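PDB 6G5O: cytochrome P450 from Zobellia galactanivorans, which binds haem (protoporphyrin IX containing iron) as a member of the cytochrome P450 family, whose fold joins a large helical part to a smaller sheet-rich one. Local coordinates for residues A[22-27]-A[288-293]; A[298-303]-A[307-312]; A[362-367]-A[371-376]. One frame throughout, in Å; residues are numbered along the deposited sequence.

Interaction 1. Residues A[22-27]-A[288-293]; sequences MNDQDD and DSRISL
R290 reaches from strand 290-293 into the turn D24-D27 and meets two aspartates in two quite different ways. D24 comes in at the rim of the guanidinium: NH2 of R290 gives a 2.7 Å salt-bridge hydrogen bond to OD2 of D24, with OD2 lying 8° out of the guanidinium plane and offering the lone pair that faces away from OD1. That same NH2 also donates to the backbone O of D27 at 3.2 Å, a fairly straight bond (160° at the hydrogen) that lies within both planes. The carboxylate of D27 instead crosses the arginine chain at about a right angle. Its OD2 sits 3.2 Å from NE of R290 but well off the plane, so charge alone links them; R56 is the second and stronger partner of this oxygen. The bend of R290 at chi3 (-70°) swings the guanidinium round to the turn while CG stays 3.4 Å from OD1 of D27. NH1 of R290 is taken up by O of V58 and OD2 of D24 also accepts from N of S61, so the guanidinium is held at both of its terminal nitrogens, while OD2 of D24 has two donors. The turn itself is of type I', closed by N of D27 to O of D24 at 3.1 Å. The whole is a salt-bridge network at the hairpin turn between strands 19-22 and 29-32, in the mixed sheet of this P450.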
ATOM      1  N   MET A  22      10.359   1.068  19.304  1.00 62.04           N
ATOM      2  CA  MET A  22      10.798  -0.261  18.863  1.00 68.23           C
ATOM      3  C   MET A  22      12.283  -0.274  18.427  1.00 68.90           C
ATOM      4  O   MET A  22      12.827   0.748  17.991  1.00 62.95           O
ATOM      5  CB  MET A  22       9.874  -0.824  17.782  1.00 71.88           C
ATOM      6  CG  MET A  22       9.853  -0.078  16.455  1.00 75.17           C
ATOM      7  SD  MET A  22       8.858  -1.004  15.238  1.00 79.70           S
ATOM      8  CE  MET A  22       9.970  -2.334  14.770  1.00 75.19           C
ATOM      9  N   ASN A  23      12.942  -1.416  18.621  1.00 69.54           N
ATOM     10  CA  ASN A  23      14.357  -1.593  18.241  1.00 74.82           C
ATOM     11  C   ASN A  23      14.352  -2.317  16.895  1.00 73.34           C
ATOM     12  O   ASN A  23      13.473  -3.151  16.631  1.00 69.57           O
ATOM     13  CB  ASN A  23      15.153  -2.382  19.313  1.00 63.05           C
ATOM     14  N   ASP A  24      15.293  -1.972  16.026  1.00 72.59           N
ATOM     15  CA  ASP A  24      15.383  -2.628  14.717  1.00 76.40           C
ATOM     16  C   ASP A  24      16.791  -2.425  14.202  1.00 72.11           C
ATOM     17  O   ASP A  24      17.145  -1.322  13.825  1.00 62.44           O
ATOM     18  CB  ASP A  24      14.338  -2.044  13.745  1.00 78.12           C
ATOM     19  CG  ASP A  24      14.598  -2.416  12.292  1.00 73.38           C
ATOM     20  OD1 ASP A  24      14.713  -3.628  11.997  1.00 66.93           O
ATOM     21  OD2 ASP A  24      14.677  -1.484  11.454  1.00 68.19           O
ATOM     22  N   GLN A  25      17.596  -3.486  14.252  1.00 80.39           N
ATOM     23  CA  GLN A  25      18.982  -3.500  13.718  1.00 77.10           C
ATOM     24  C   GLN A  25      19.867  -2.344  14.218  1.00 69.95           C
ATOM     25  O   GLN A  25      20.498  -1.645  13.428  1.00 73.25           O
ATOM     26  CB  GLN A  25      18.953  -3.583  12.174  1.00 79.36           C
ATOM     27  CG  GLN A  25      18.386  -4.909  11.685  1.00 79.25           C
ATOM     28  CD  GLN A  25      17.959  -4.910  10.235  1.00 80.52           C
ATOM     29  OE1 GLN A  25      16.904  -4.373   9.878  1.00 76.50           O
ATOM     30  NE2 GLN A  25      18.748  -5.571   9.395  1.00 83.18           N
ATOM     31  N   ASP A  26      19.885  -2.154  15.536  1.00 66.01           N
ATOM     32  CA  ASP A  26      20.762  -1.178  16.202  1.00 69.86           C
ATOM     33  C   ASP A  26      20.439   0.279  15.837  1.00 67.72           C
ATOM     34  O   ASP A  26      21.237   1.184  16.089  1.00 61.99           O
ATOM     35  CB  ASP A  26      22.249  -1.497  15.938  1.00 72.40           C
ATOM     36  N   ASP A  27      19.245   0.491  15.282  1.00 75.65           N
ATOM     37  CA  ASP A  27      18.801   1.801  14.804  1.00 77.53           C
ATOM     38  C   ASP A  27      17.406   2.045  15.370  1.00 85.22           C
ATOM     39  O   ASP A  27      16.399   1.851  14.680  1.00 79.70           O
ATOM     40  CB  ASP A  27      18.784   1.823  13.266  1.00 72.76           C
ATOM     41  CG  ASP A  27      18.620   3.221  12.687  1.00 73.70           C
ATOM     42  OD1 ASP A  27      18.423   4.201  13.459  1.00 70.71           O
ATOM     43  OD2 ASP A  27      18.692   3.328  11.433  1.00 67.69           O
ATOM     44  N   ASP A 288      19.930  12.356  14.015  1.00 55.72           N
ATOM     45  CA  ASP A 288      20.372  11.083  13.434  1.00 52.19           C
ATOM     46  C   ASP A 288      19.675   9.854  14.013  1.00 48.40           C
ATOM     47  O   ASP A 288      20.102   8.759  13.714  1.00 50.33           O
ATOM     48  CB  ASP A 288      21.913  10.889  13.504  1.00 51.88           C
ATOM     49  N   SER A 289      18.612   9.989  14.811  1.00 50.72           N
ATOM     50  CA  SER A 289      17.786   8.817  15.141  1.00 50.08           C
ATOM     51  C   SER A 289      16.602   8.756  14.153  1.00 48.28           C
ATOM     52  O   SER A 289      16.438   9.628  13.312  1.00 47.02           O
ATOM     53  CB  SER A 289      17.283   8.895  16.579  1.00 51.80           C
ATOM     54  OG  SER A 289      16.364   9.966  16.759  1.00 54.83           O
ATOM     55  N   ARG A 290      15.791   7.719  14.265  1.00 50.67           N
ATOM     56  CA  ARG A 290      14.627   7.535  13.406  1.00 52.55           C
ATOM     57  C   ARG A 290      13.311   7.741  14.154  1.00 54.33           C
ATOM     58  O   ARG A 290      13.181   7.317  15.307  1.00 55.61           O
ATOM     59  CB  ARG A 290      14.637   6.107  12.851  1.00 49.59           C
ATOM     60  CG  ARG A 290      15.810   5.833  11.934  1.00 46.99           C
ATOM     61  CD  ARG A 290      15.509   4.683  11.014  1.00 44.27           C
ATOM     62  NE  ARG A 290      15.456   3.409  11.713  1.00 42.45           N
ATOM     63  CZ  ARG A 290      15.001   2.279  11.180  1.00 48.33           C
ATOM     64  NH1 ARG A 290      14.509   2.267   9.942  1.00 52.71           N
ATOM     65  NH2 ARG A 290      15.013   1.150  11.887  1.00 49.13           N
ATOM     66  N   ILE A 291      12.338   8.382  13.506  1.00 52.81           N
ATOM     67  CA  ILE A 291      10.958   8.317  13.990  1.00 46.74           C
ATOM     68  C   ILE A 291      10.177   7.495  12.999  1.00 46.96           C
ATOM     69  O   ILE A 291      10.704   7.173  11.935  1.00 52.02           O
ATOM     70  CB  ILE A 291      10.314   9.695  14.207  1.00 46.94           C
ATOM     71  CG1 ILE A 291      10.248  10.520  12.927  1.00 45.04           C
ATOM     72  CG2 ILE A 291      11.058  10.473  15.259  1.00 46.11           C
ATOM     73  CD1 ILE A 291       8.891  10.481  12.280  1.00 45.62           C
ATOM     74  N   SER A 292       8.963   7.098  13.369  1.00 41.17           N
ATOM     75  CA  SER A 292       8.047   6.501  12.420  1.00 40.26           C
ATOM     76  C   SER A 292       6.710   7.266  12.424  1.00 43.51           C
ATOM     77  O   SER A 292       6.271   7.781  13.442  1.00 46.63           O
ATOM     78  CB  SER A 292       7.865   5.001  12.636  1.00 39.62           C
ATOM     79  OG  SER A 292       6.772   4.654  13.461  1.00 40.22           O
ATOM     80  N   LEU A 293       6.124   7.382  11.240  1.00 41.77           N
ATOM     81  CA  LEU A 293       4.787   7.916  11.047  1.00 37.63           C
ATOM     82  C   LEU A 293       3.866   6.708  11.032  1.00 36.24           C
ATOM     83  O   LEU A 293       3.850   5.972  10.071  1.00 37.13           O
ATOM     84  CB  LEU A 293       4.741   8.663   9.742  1.00 35.93           C
ATOM     85  CG  LEU A 293       5.798   9.751   9.593  1.00 36.12           C
ATOM     86  CD1 LEU A 293       5.888  10.374   8.213  1.00 37.42           C
ATOM     87  CD2 LEU A 293       5.522  10.834  10.604  1.00 38.50           C
TER

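Interaction 2. Residues A[298-303]-A[307-312]; sequences ANRDAA and NPNEIV
NH2 of R300, the residue of 298-303 that packs against P308 and N309, is gripped by two backbone carbonyls, O of L6 and O of Y263, so the guanidinium is pinned by the N-terminal loop and by helix 253-264. A bend at chi2 (-62°) turns the chain of R300 alongside the second segment, where its CD lies 3.5 Å from O of P308. The side-chain amide of N309 meets the guanidinium at its edge, close to NH1 and near the guanidinium plane, the two flat groups being inclined by 59°. Nearer the backbone, the proline ring lies against 298-303: CB of P308 rests 3.4 Å from the backbone O of R300, and its CG comes within 4.2 Å of CB of A302, a light apolar touch. Each segment contains a type I turn, the first tied by N of D301 to O of A298 at 3.3 Å, the second by a weak bond from N of E310 to O of N307. Beyond the first turn D301 makes an Asx turn, OD1 of D301 accepting from N of A303 at 3.1 Å. R262 bridges the segments, its NH1 donating to O of N299 and O of P308, while E259, one helical turn before it, takes N of V312, a spacing consistent with the ExxR motif of P450s. The contact thus lies in the loop between helices 295-298 and 333-350, beside helix 253-264, on which I311 also packs.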
ATOM      1  N   ALA A 298      -2.687   6.524  13.673  1.00 27.34           N
ATOM      2  CA  ALA A 298      -3.298   7.805  13.382  1.00 27.27           C
ATOM      3  C   ALA A 298      -4.732   7.598  12.870  1.00 25.83           C
ATOM      4  O   ALA A 298      -5.587   8.385  13.176  1.00 27.08           O
ATOM      5  CB  ALA A 298      -2.470   8.592  12.385  1.00 26.59           C
ATOM      6  N   ASN A 299      -4.972   6.506  12.167  1.00 24.47           N
ATOM      7  CA  ASN A 299      -6.233   6.242  11.530  1.00 25.22           C
ATOM      8  C   ASN A 299      -7.269   5.639  12.495  1.00 26.70           C
ATOM      9  O   ASN A 299      -8.405   5.370  12.081  1.00 22.25           O
ATOM     10  CB  ASN A 299      -6.028   5.335  10.309  1.00 24.80           C
ATOM     11  CG  ASN A 299      -5.559   6.094   9.063  1.00 25.21           C
ATOM     12  OD1 ASN A 299      -5.668   7.323   8.974  1.00 25.39           O
ATOM     13  ND2 ASN A 299      -5.060   5.359   8.084  1.00 24.08           N
ATOM     14  N   ARG A 300      -6.854   5.390  13.746  1.00 26.84           N
ATOM     15  CA  ARG A 300      -7.778   5.006  14.826  1.00 30.95           C
ATOM     16  C   ARG A 300      -7.932   6.102  15.921  1.00 33.33           C
ATOM     17  O   ARG A 300      -8.625   5.888  16.889  1.00 32.47           O
ATOM     18  CB  ARG A 300      -7.319   3.702  15.499  1.00 30.45           C
ATOM     19  CG  ARG A 300      -7.108   2.519  14.582  1.00 31.50           C
ATOM     20  CD  ARG A 300      -8.393   2.116  13.891  1.00 34.19           C
ATOM     21  NE  ARG A 300      -8.188   0.907  13.109  1.00 38.08           N
ATOM     22  CZ  ARG A 300      -8.399  -0.335  13.529  1.00 37.44           C
ATOM     23  NH1 ARG A 300      -8.874  -0.573  14.726  1.00 46.16           N
ATOM     24  NH2 ARG A 300      -8.159  -1.352  12.742  1.00 35.19           N
ATOM     25  N   ASP A 301      -7.260   7.244  15.772  1.00 32.93           N
ATOM     26  CA  ASP A 301      -7.326   8.329  16.735  1.00 33.37           C
ATOM     27  C   ASP A 301      -8.777   8.771  17.051  1.00 37.02           C
ATOM     28  O   ASP A 301      -9.521   9.210  16.159  1.00 37.63           O
ATOM     29  CB  ASP A 301      -6.534   9.519  16.209  1.00 34.33           C
ATOM     30  CG  ASP A 301      -6.152  10.506  17.302  1.00 34.95           C
ATOM     31  OD1 ASP A 301      -6.908  10.647  18.267  1.00 39.73           O
ATOM     32  OD2 ASP A 301      -5.094  11.171  17.190  1.00 34.19           O
ATOM     33  N   ALA A 302      -9.176   8.678  18.320  1.00 32.96           N
ATOM     34  CA  ALA A 302     -10.568   8.912  18.691  1.00 32.65           C
ATOM     35  C   ALA A 302     -10.908  10.391  18.835  1.00 32.24           C
ATOM     36  O   ALA A 302     -12.076  10.718  18.951  1.00 29.59           O
ATOM     37  CB  ALA A 302     -10.931   8.161  19.947  1.00 30.40           C
ATOM     38  N   ALA A 303      -9.906  11.275  18.787  1.00 30.62           N
ATOM     39  CA  ALA A 303     -10.166  12.711  18.680  1.00 32.17           C
ATOM     40  C   ALA A 303     -10.559  13.118  17.253  1.00 34.08           C
ATOM     41  O   ALA A 303     -10.993  14.266  17.049  1.00 36.92           O
ATOM     42  CB  ALA A 303      -8.946  13.526  19.136  1.00 31.01           C
ATOM     43  N   ASN A 307     -16.499   6.428  16.014  1.00 32.82           N
ATOM     44  CA  ASN A 307     -16.533   4.947  15.867  1.00 31.84           C
ATOM     45  C   ASN A 307     -15.263   4.467  15.170  1.00 29.78           C
ATOM     46  O   ASN A 307     -15.326   3.887  14.109  1.00 24.75           O
ATOM     47  CB  ASN A 307     -17.738   4.489  15.045  1.00 34.36           C
ATOM     48  CG  ASN A 307     -19.068   4.983  15.594  1.00 39.84           C
ATOM     49  OD1 ASN A 307     -19.413   4.670  16.730  1.00 44.62           O
ATOM     50  ND2 ASN A 307     -19.864   5.687  14.754  1.00 34.66           N
ATOM     51  N   PRO A 308     -14.093   4.756  15.737  1.00 29.37           N
ATOM     52  CA  PRO A 308     -12.876   4.503  14.969  1.00 27.73           C
ATOM     53  C   PRO A 308     -12.554   3.030  14.769  1.00 30.13           C
ATOM     54  O   PRO A 308     -11.834   2.689  13.818  1.00 32.74           O
ATOM     55  CB  PRO A 308     -11.772   5.168  15.813  1.00 29.77           C
ATOM     56  CG  PRO A 308     -12.327   5.298  17.174  1.00 30.61           C
ATOM     57  CD  PRO A 308     -13.831   5.401  17.029  1.00 28.70           C
ATOM     58  N   ASN A 309     -13.050   2.150  15.648  1.00 31.40           N
ATOM     59  CA  ASN A 309     -12.692   0.740  15.586  1.00 34.06           C
ATOM     60  C   ASN A 309     -13.747  -0.064  14.874  1.00 34.33           C
ATOM     61  O   ASN A 309     -13.782  -1.279  14.951  1.00 35.82           O
ATOM     62  CB  ASN A 309     -12.310   0.211  16.980  1.00 34.86           C
ATOM     63  CG  ASN A 309     -11.079   0.938  17.535  1.00 38.78           C
ATOM     64  OD1 ASN A 309     -11.051   1.393  18.670  1.00 41.69           O
ATOM     65  ND2 ASN A 309     -10.085   1.119  16.691  1.00 39.18           N
ATOM     66  N   GLU A 310     -14.576   0.632  14.114  1.00 35.10           N
ATOM     67  CA  GLU A 310     -15.570   0.026  13.253  1.00 39.53           C
ATOM     68  C   GLU A 310     -15.359   0.548  11.832  1.00 36.54           C
ATOM     69  O   GLU A 310     -14.758   1.613  11.615  1.00 34.96           O
ATOM     70  CB  GLU A 310     -17.000   0.447  13.673  1.00 46.85           C
ATOM     71  CG  GLU A 310     -17.596  -0.297  14.861  1.00 58.52           C
ATOM     72  CD  GLU A 310     -18.969   0.243  15.299  1.00 62.74           C
ATOM     73  OE1 GLU A 310     -19.305   0.087  16.503  1.00 64.06           O
ATOM     74  OE2 GLU A 310     -19.718   0.807  14.451  1.00 63.73           O
ATOM     75  N   ILE A 311     -15.891  -0.211  10.885  1.00 32.98           N
ATOM     76  CA  ILE A 311     -16.015   0.227   9.533  1.00 34.25           C
ATOM     77  C   ILE A 311     -17.392   0.876   9.375  1.00 38.15           C
ATOM     78  O   ILE A 311     -18.414   0.186   9.443  1.00 36.29           O
ATOM     79  CB  ILE A 311     -15.775  -0.944   8.563  1.00 33.78           C
ATOM     80  CG1 ILE A 311     -14.242  -1.172   8.473  1.00 38.21           C
ATOM     81  CG2 ILE A 311     -16.370  -0.658   7.180  1.00 33.20           C
ATOM     82  CD1 ILE A 311     -13.807  -2.353   7.621  1.00 39.59           C
ATOM     83  N   VAL A 312     -17.399   2.195   9.185  1.00 35.96           N
ATOM     84  CA  VAL A 312     -18.597   2.936   8.827  1.00 36.24           C
ATOM     85  C   VAL A 312     -18.581   3.094   7.311  1.00 36.18           C
ATOM     86  O   VAL A 312     -17.873   3.968   6.749  1.00 34.66           O
ATOM     87  CB  VAL A 312     -18.637   4.337   9.486  1.00 39.23           C
ATOM     88  CG1 VAL A 312     -19.844   5.149   8.997  1.00 38.00           C
ATOM     89  CG2 VAL A 312     -18.634   4.223  10.994  1.00 36.10           C
TER

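Interaction 3. Residues A[362-367]-A[371-376]; sequences NIEDLD and RKVGFH
N362-E364 and R371-G374 pair as the antiparallel strands of the C-terminal beta hairpin, 351-366 with 369-384, with a beta bulge between N362 and I363. E364 and R371 form a hydrogen-bonded pair: N of E364 donates to O of R371 at 2.8 Å in an almost straight line, and N of R371 returns a bond to O of E364 at 3.1 Å. I363 faces K372 as a non-hydrogen-bonded pair, after which the register slips by one. N362 is then held by two different residues, its N giving to O of G374 at 2.9 Å while its O accepts from N of V373 at 3.1 Å. With CG anti to the backbone N (chi1 177°), the side chain of N362 lies beside V373, CG1 of which is 3.7 Å from CG of N362. H376 covers it from across: CB of N362 stands 3.7 Å above the centre of the imidazole, a CH-pi contact, and the amide is stacked on the ring with only 13° between their planes. Farther along, CB of R371 packs against CD1 of L366 at 3.9 Å. The polar ends of E364 and R371 share OG1 of T268, and R371 also donates to O of F264 and O of S265, so this face of the hairpin is tied to the end of helix 253-264 and the loop after it. V373 and F375 pack on helix 223-238, and strand 119-121 pairs with strand 369-384 to complete the sheet.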
ATOM      1  N   ASN A 362      -1.528 -12.866   9.876  1.00 41.29           N
ATOM      2  CA  ASN A 362      -0.204 -12.272   9.675  1.00 41.47           C
ATOM      3  C   ASN A 362      -0.107 -11.156  10.689  1.00 42.05           C
ATOM      4  O   ASN A 362      -0.833 -10.170  10.600  1.00 43.51           O
ATOM      5  CB  ASN A 362      -0.092 -11.781   8.219  1.00 43.19           C
ATOM      6  CG  ASN A 362       1.218 -11.061   7.897  1.00 41.94           C
ATOM      7  OD1 ASN A 362       2.043 -10.801   8.755  1.00 45.14           O
ATOM      8  ND2 ASN A 362       1.382 -10.696   6.620  1.00 41.00           N
ATOM      9  N   ILE A 363       0.752 -11.352  11.689  1.00 42.90           N
ATOM     10  CA  ILE A 363       0.959 -10.411  12.768  1.00 41.40           C
ATOM     11  C   ILE A 363       2.299  -9.773  12.578  1.00 46.88           C
ATOM     12  O   ILE A 363       3.299 -10.462  12.461  1.00 52.21           O
ATOM     13  CB  ILE A 363       0.936 -11.089  14.172  1.00 44.84           C
ATOM     14  CG1 ILE A 363      -0.492 -11.318  14.621  1.00 46.78           C
ATOM     15  CG2 ILE A 363       1.531 -10.214  15.256  1.00 42.66           C
ATOM     16  CD1 ILE A 363      -1.225 -12.340  13.811  1.00 49.22           C
ATOM     17  N   GLU A 364       2.317  -8.448  12.600  1.00 52.94           N
ATOM     18  CA  GLU A 364       3.556  -7.688  12.489  1.00 57.05           C
ATOM     19  C   GLU A 364       4.146  -7.551  13.870  1.00 56.08           C
ATOM     20  O   GLU A 364       3.487  -7.061  14.785  1.00 47.14           O
ATOM     21  CB  GLU A 364       3.322  -6.300  11.843  1.00 58.83           C
ATOM     22  CG  GLU A 364       2.955  -6.390  10.353  1.00 65.09           C
ATOM     23  CD  GLU A 364       2.916  -5.053   9.590  1.00 67.42           C
ATOM     24  OE1 GLU A 364       2.755  -3.991  10.224  1.00 67.15           O
ATOM     25  OE2 GLU A 364       3.062  -5.074   8.341  1.00 67.63           O
ATOM     26  N   ASP A 365       5.385  -8.007  14.002  1.00 61.73           N
ATOM     27  CA  ASP A 365       6.127  -7.929  15.252  1.00 63.79           C
ATOM     28  C   ASP A 365       6.742  -6.541  15.322  1.00 53.64           C
ATOM     29  O   ASP A 365       7.727  -6.261  14.653  1.00 50.34           O
ATOM     30  CB  ASP A 365       7.197  -9.036  15.306  1.00 70.56           C
ATOM     31  CG  ASP A 365       7.918  -9.128  16.669  1.00 75.69           C
ATOM     32  OD1 ASP A 365       8.168  -8.104  17.347  1.00 74.36           O
ATOM     33  OD2 ASP A 365       8.269 -10.263  17.062  1.00 78.24           O
ATOM     34  N   LEU A 366       6.137  -5.682  16.149  1.00 54.75           N
ATOM     35  CA  LEU A 366       6.603  -4.312  16.357  1.00 56.74           C
ATOM     36  C   LEU A 366       7.042  -4.091  17.804  1.00 57.81           C
ATOM     37  O   LEU A 366       6.728  -3.059  18.406  1.00 63.90           O
ATOM     38  CB  LEU A 366       5.492  -3.326  15.971  1.00 58.48           C
ATOM     39  CG  LEU A 366       4.914  -3.439  14.548  1.00 60.07           C
ATOM     40  CD1 LEU A 366       3.605  -2.686  14.380  1.00 61.04           C
ATOM     41  CD2 LEU A 366       5.962  -2.990  13.541  1.00 63.94           C
ATOM     42  N   ASP A 367       7.770  -5.074  18.342  1.00 59.96           N
ATOM     43  CA  ASP A 367       8.310  -5.061  19.717  1.00 59.91           C
ATOM     44  C   ASP A 367       7.172  -5.068  20.772  1.00 55.90           C
ATOM     45  O   ASP A 367       6.533  -6.098  20.973  1.00 54.18           O
ATOM     46  CB  ASP A 367       9.331  -3.912  19.899  1.00 59.15           C
ATOM     47  CG  ASP A 367      10.560  -4.326  20.700  1.00 65.23           C
ATOM     48  OD1 ASP A 367      10.484  -5.304  21.493  1.00 69.67           O
ATOM     49  OD2 ASP A 367      11.625  -3.674  20.534  1.00 60.96           O
ATOM     50  N   ARG A 371       0.661  -6.390  15.719  1.00 55.76           N
ATOM     51  CA  ARG A 371      -0.380  -5.795  14.868  1.00 46.41           C
ATOM     52  C   ARG A 371      -0.852  -6.703  13.783  1.00 41.41           C
ATOM     53  O   ARG A 371      -0.111  -7.007  12.867  1.00 44.30           O
ATOM     54  CB  ARG A 371       0.123  -4.508  14.201  1.00 48.21           C
ATOM     55  CG  ARG A 371      -1.063  -3.684  13.688  1.00 48.96           C
ATOM     56  CD  ARG A 371      -0.901  -2.977  12.371  1.00 45.08           C
ATOM     57  NE  ARG A 371      -2.207  -2.430  11.987  1.00 45.55           N
ATOM     58  CZ  ARG A 371      -2.534  -2.048  10.763  1.00 42.93           C
ATOM     59  NH1 ARG A 371      -1.645  -2.114   9.759  1.00 43.29           N
ATOM     60  NH2 ARG A 371      -3.751  -1.601  10.546  1.00 39.86           N
ATOM     61  N   LYS A 372      -2.106  -7.109  13.843  1.00 37.64           N
ATOM     62  CA  LYS A 372      -2.674  -7.837  12.745  1.00 38.26           C
ATOM     63  C   LYS A 372      -2.794  -6.934  11.517  1.00 43.99           C
ATOM     64  O   LYS A 372      -3.512  -5.917  11.557  1.00 46.47           O
ATOM     65  CB  LYS A 372      -4.036  -8.359  13.127  1.00 35.43           C
ATOM     66  CG  LYS A 372      -4.723  -9.157  12.031  1.00 34.32           C
ATOM     67  CD  LYS A 372      -6.005  -9.780  12.604  1.00 34.68           C
ATOM     68  CE  LYS A 372      -6.852 -10.516  11.572  1.00 33.93           C
ATOM     69  NZ  LYS A 372      -8.162 -10.977  12.102  1.00 33.36           N
ATOM     70  N   VAL A 373      -2.087  -7.305  10.439  1.00 41.72           N
ATOM     71  CA  VAL A 373      -2.141  -6.578   9.165  1.00 37.61           C
ATOM     72  C   VAL A 373      -2.989  -7.293   8.143  1.00 37.02           C
ATOM     73  O   VAL A 373      -3.393  -6.687   7.160  1.00 34.24           O
ATOM     74  CB  VAL A 373      -0.730  -6.292   8.570  1.00 46.00           C
ATOM     75  CG1 VAL A 373      -0.072  -7.571   8.040  1.00 44.04           C
ATOM     76  CG2 VAL A 373      -0.800  -5.218   7.454  1.00 43.38           C
ATOM     77  N   GLY A 374      -3.313  -8.561   8.402  1.00 40.00           N
ATOM     78  CA  GLY A 374      -4.067  -9.391   7.481  1.00 40.84           C
ATOM     79  C   GLY A 374      -3.896 -10.880   7.778  1.00 43.32           C
ATOM     80  O   GLY A 374      -3.835 -11.292   8.940  1.00 46.74           O
ATOM     81  N   PHE A 375      -3.802 -11.678   6.715  1.00 42.10           N
ATOM     82  CA  PHE A 375      -3.717 -13.136   6.793  1.00 43.89           C
ATOM     83  C   PHE A 375      -2.569 -13.692   5.945  1.00 44.68           C
ATOM     84  O   PHE A 375      -2.319 -13.205   4.842  1.00 44.91           O
ATOM     85  CB  PHE A 375      -4.999 -13.730   6.277  1.00 41.75           C
ATOM     86  CG  PHE A 375      -6.202 -13.259   7.015  1.00 50.66           C
ATOM     87  CD1 PHE A 375      -6.652 -13.936   8.139  1.00 53.18           C
ATOM     88  CD2 PHE A 375      -6.873 -12.124   6.607  1.00 49.42           C
ATOM     89  CE1 PHE A 375      -7.777 -13.502   8.820  1.00 55.31           C
ATOM     90  CE2 PHE A 375      -8.017 -11.701   7.259  1.00 51.60           C
ATOM     91  CZ  PHE A 375      -8.465 -12.378   8.380  1.00 55.81           C
ATOM     92  N   HIS A 376      -1.877 -14.715   6.467  1.00 42.87           N
ATOM     93  CA  HIS A 376      -0.907 -15.482   5.681  1.00 38.48           C
ATOM     94  C   HIS A 376      -1.692 -16.364   4.728  1.00 36.02           C
ATOM     95  O   HIS A 376      -1.291 -16.583   3.586  1.00 42.30           O
ATOM     96  CB  HIS A 376       0.010 -16.292   6.590  1.00 39.37           C
ATOM     97  CG  HIS A 376       1.090 -15.479   7.251  1.00 43.65           C
ATOM     98  ND1 HIS A 376       1.954 -14.665   6.546  1.00 48.82           N
ATOM     99  CD2 HIS A 376       1.462 -15.373   8.549  1.00 45.23           C
ATOM    100  CE1 HIS A 376       2.799 -14.078   7.380  1.00 47.88           C
ATOM    101  NE2 HIS A 376       2.520 -14.488   8.603  1.00 47.58           N
TER

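How the interactions relate
From the N terminus, interaction 1 comes first and closes by far the longest loop: 260 residues, more than half of them helical, separate the hairpin turn from strand 290-293. Interaction 2 follows a few residues later and folds a short loop back on itself, and interaction 3 closes the hairpin near the C terminus. The three lie in series; none nests in or crosses another. Interactions 1 and 3 touch, with M22 packing on L366 and D367 and N of N23 probably hydrogen-bonded to OD2 of D367, which joins the five-stranded mixed sheet to the hairpin. Interactions 2 and 3 do not touch, but both lean on helix 253-264.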